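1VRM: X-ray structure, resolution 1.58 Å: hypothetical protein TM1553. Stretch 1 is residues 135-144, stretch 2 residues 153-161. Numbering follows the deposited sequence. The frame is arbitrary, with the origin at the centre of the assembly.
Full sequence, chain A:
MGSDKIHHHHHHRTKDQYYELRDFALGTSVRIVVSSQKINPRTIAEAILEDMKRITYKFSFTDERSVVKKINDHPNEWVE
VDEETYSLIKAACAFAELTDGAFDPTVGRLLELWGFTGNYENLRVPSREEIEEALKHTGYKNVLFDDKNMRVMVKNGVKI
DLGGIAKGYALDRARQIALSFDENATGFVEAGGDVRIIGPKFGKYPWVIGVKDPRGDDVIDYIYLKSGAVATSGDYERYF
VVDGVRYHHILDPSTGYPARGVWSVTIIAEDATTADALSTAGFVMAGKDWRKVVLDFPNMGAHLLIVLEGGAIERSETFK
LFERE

Stretch 1 135-144: LKHTGYKNVL
Stretch 2 (153-161) MVKNGVKID

The apolar centre is small, its buried part made of the branched side chains of Val 143, Val 154, Val 158 and Ile 160. Val 158 (chi1 m) sets its CG1 3.5 Å from both Asn 142 CB and His 137 O, filling the space inside the bend of the first stretch. Val 143 (t) lies on the same sheet face as Val 154 (m), CG2 to CG1 4.4 Å, and its CG1 meets Ile 160 CD1 (m, t) at 4.3 Å. On the other face Leu 144 (m, t) packs its CD1 3.4 Å from CE of selenomethionine Met 153 (t, t, p).

Between these layers runs a short antiparallel ladder with extended backbones (phi/psi: Val 143 -96/118, Leu 144 -108/147, Met 153 -133/141, Val 154 -110/120). Leu 144 and Met 153 form the hydrogen-bonded pair, CA atoms 5.1 Å apart: Leu 144 N to Met 153 O is 2.8 Å, Met 153 N to Leu 144 O 2.9 Å. Val 143 and Val 154 form the non-hydrogen-bonded pair, CA atoms 4.8 Å apart. Lys 155 N then donates to Asn 142 O at 3.0 Å, nearly straight.

Here both chains turn. Tyr 140 to Asn 142 make a 3-10 segment, entered through Gly 139 (phi/psi 141/125), where a CB would jam against the preceding carbonyl. Lys 155 to Val 158 form a type I' turn; Asn 156 (58/26) and Gly 157 (72/19) suit its positive phi angles.

Asn 142 (m, chi2 -64°) ties these turns together: OD1 accepts from Asn 156 ND2 (m) at 2.7 Å, while ND2 donates to Gly 139 O at 3.0 Å. Farther out, His 137 (m, chi2 -57°) presents its ring edge, ND1 donating to Asn 156 O at 2.8 Å. At the polar edge the extended Lys 155 (p, t, t, t) donates from NZ to a water O at 2.9 Å, and that water donates to Lys 141 O at 3.1 Å.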

# COMPACT_ATOMS: atom_id res chain seq x y z
N LEU A 135 -0.52 18.61 -12.11
CA LEU A 135 -1.86 17.96 -12.10
C LEU A 135 -2.35 17.66 -13.52
O LEU A 135 -3.11 16.71 -13.71
CB LEU A 135 -2.90 18.84 -11.39
CG LEU A 135 -2.80 18.82 -9.87
CD1 LEU A 135 -3.77 19.84 -9.35
CD2 LEU A 135 -3.09 17.43 -9.31
N LYS A 136 -1.90 18.43 -14.51
CA LYS A 136 -2.22 18.11 -15.92
C LYS A 136 -1.55 16.81 -16.36
O LYS A 136 -1.90 16.24 -17.39
CB LYS A 136 -1.75 19.20 -16.86
CG LYS A 136 -2.27 20.58 -16.52
CD LYS A 136 -1.91 21.57 -17.60
CE LYS A 136 -2.53 22.94 -17.37
NZ LYS A 136 -1.89 23.59 -16.22
N HIS A 137 -0.53 16.41 -15.61
CA HIS A 137 0.24 15.18 -15.87
C HIS A 137 0.03 14.16 -14.79
O HIS A 137 0.96 13.41 -14.45
CB HIS A 137 1.70 15.54 -16.04
CG HIS A 137 1.89 16.74 -16.90
ND1 HIS A 137 1.41 16.81 -18.19
CD2 HIS A 137 2.37 17.97 -16.61
CE1 HIS A 137 1.60 18.03 -18.66
NE2 HIS A 137 2.20 18.75 -17.72
N THR A 138 -1.23 14.11 -14.32
CA THR A 138 -1.69 13.21 -13.25
C THR A 138 -3.05 12.73 -13.67
O THR A 138 -3.78 13.50 -14.23
CB THR A 138 -1.83 13.99 -11.93
OG1 THR A 138 -0.56 14.60 -11.62
CG2 THR A 138 -2.27 13.10 -10.76
N GLY A 139 -3.36 11.46 -13.43
CA GLY A 139 -4.74 10.97 -13.62
C GLY A 139 -4.73 9.57 -14.22
O GLY A 139 -4.13 9.36 -15.30
N TYR A 140 -5.39 8.63 -13.55
CA TYR A 140 -5.30 7.21 -13.99
C TYR A 140 -5.85 6.96 -15.37
O TYR A 140 -5.48 5.97 -16.02
CB TYR A 140 -6.01 6.26 -13.02
CG TYR A 140 -7.50 6.39 -13.00
CD1 TYR A 140 -8.12 7.42 -12.29
CD2 TYR A 140 -8.30 5.47 -13.69
CE1 TYR A 140 -9.53 7.52 -12.25
CE2 TYR A 140 -9.68 5.59 -13.68
CZ TYR A 140 -10.28 6.61 -12.96
OH TYR A 140 -11.66 6.70 -12.96
N LYS A 141 -6.76 7.80 -15.83
CA LYS A 141 -7.31 7.64 -17.17
C LYS A 141 -6.28 7.84 -18.29
O LYS A 141 -6.55 7.52 -19.45
CB LYS A 141 -8.53 8.55 -17.37
CG LYS A 141 -9.69 8.20 -16.44
CD LYS A 141 -10.81 9.24 -16.57
CE LYS A 141 -11.97 8.91 -15.65
NZ LYS A 141 -13.11 9.85 -15.88
N ASN A 142 -5.09 8.33 -17.95
CA ASN A 142 -3.99 8.51 -18.89
C ASN A 142 -3.19 7.25 -19.11
O ASN A 142 -2.24 7.25 -19.87
CB ASN A 142 -3.10 9.65 -18.42
CG ASN A 142 -3.78 10.96 -18.48
OD1 ASN A 142 -4.16 11.44 -19.57
ND2 ASN A 142 -3.98 11.58 -17.30
N VAL A 143 -3.51 6.18 -18.38
CA VAL A 143 -2.87 4.88 -18.64
C VAL A 143 -3.77 4.07 -19.55
O VAL A 143 -4.91 3.75 -19.17
CB VAL A 143 -2.67 4.09 -17.36
CG1 VAL A 143 -1.84 2.80 -17.62
CG2 VAL A 143 -1.98 4.99 -16.31
N LEU A 144 -3.26 3.74 -20.74
CA LEU A 144 -4.03 3.02 -21.77
C LEU A 144 -3.51 1.61 -21.88
O LEU A 144 -2.30 1.35 -21.69
CB LEU A 144 -3.89 3.71 -23.12
CG LEU A 144 -4.14 5.22 -23.11
CD1 LEU A 144 -4.08 5.78 -24.52
CD2 LEU A 144 -5.46 5.55 -22.44
N MSE A 153 0.42 2.10 -22.46
CA MSE A 153 0.93 3.40 -22.87
C MSE A 153 0.54 4.40 -21.82
O MSE A 153 -0.58 4.36 -21.31
CB MSE A 153 0.41 3.85 -24.24
CG MSE A 153 0.87 5.29 -24.51
SE MSE A 153 0.65 5.71 -26.39
CE MSE A 153 -1.26 5.77 -26.39
N VAL A 154 1.47 5.32 -21.53
CA VAL A 154 1.17 6.47 -20.65
C VAL A 154 1.13 7.73 -21.50
O VAL A 154 2.10 8.02 -22.19
CB VAL A 154 2.13 6.64 -19.47
CG1 VAL A 154 1.86 5.57 -18.44
CG2 VAL A 154 3.62 6.65 -19.88
N LYS A 155 -0.03 8.41 -21.50
CA LYS A 155 -0.17 9.68 -22.18
C LYS A 155 -0.13 10.87 -21.22
O LYS A 155 -0.19 10.72 -19.98
CB LYS A 155 -1.42 9.74 -23.03
CG LYS A 155 -2.66 9.57 -22.34
CD LYS A 155 -3.84 9.75 -23.31
CE LYS A 155 -5.14 9.86 -22.53
NZ LYS A 155 -6.27 10.30 -23.39
N ASN A 156 0.00 12.06 -21.81
CA ASN A 156 0.02 13.31 -21.07
C ASN A 156 1.12 13.37 -20.03
O ASN A 156 1.06 14.15 -19.07
CB ASN A 156 -1.34 13.58 -20.43
CG ASN A 156 -2.39 13.91 -21.46
OD1 ASN A 156 -2.11 14.68 -22.38
ND2 ASN A 156 -3.55 13.30 -21.36
N GLY A 157 2.19 12.62 -20.25
CA GLY A 157 3.36 12.67 -19.42
C GLY A 157 3.17 12.06 -18.06
O GLY A 157 4.00 12.25 -17.17
N VAL A 158 2.15 11.23 -17.88
CA VAL A 158 1.95 10.66 -16.54
C VAL A 158 3.04 9.63 -16.25
O VAL A 158 3.61 9.01 -17.16
CB VAL A 158 0.58 10.07 -16.26
CG1 VAL A 158 -0.54 11.04 -16.47
CG2 VAL A 158 0.36 8.83 -17.04
N LYS A 159 3.30 9.44 -14.96
CA LYS A 159 4.17 8.41 -14.49
C LYS A 159 3.45 7.60 -13.41
O LYS A 159 2.77 8.15 -12.54
CB LYS A 159 5.46 8.96 -13.93
CG LYS A 159 6.36 9.62 -15.03
CD LYS A 159 7.71 9.93 -14.48
CE LYS A 159 8.78 10.24 -15.53
NZ LYS A 159 10.19 10.47 -14.95
N ILE A 160 3.62 6.30 -13.48
CA ILE A 160 2.98 5.33 -12.57
C ILE A 160 3.88 5.17 -11.35
O ILE A 160 5.10 5.03 -11.47
CB ILE A 160 2.84 3.97 -13.28
CG1 ILE A 160 1.85 4.10 -14.47
CG2 ILE A 160 2.51 2.89 -12.31
CD1 ILE A 160 1.86 2.95 -15.44
N ASP A 161 3.29 5.17 -10.17
CA ASP A 161 3.99 4.80 -8.94
C ASP A 161 3.06 3.83 -8.19
O ASP A 161 1.89 4.16 -7.96
CB ASP A 161 4.30 5.98 -8.01
CG ASP A 161 5.06 5.50 -6.75
OD1 ASP A 161 6.31 5.36 -6.78
OD2 ASP A 161 4.40 5.17 -5.74
O HOH W 1 1.95 11.28 -13.12
O HOH W 2 -7.94 9.75 -21.11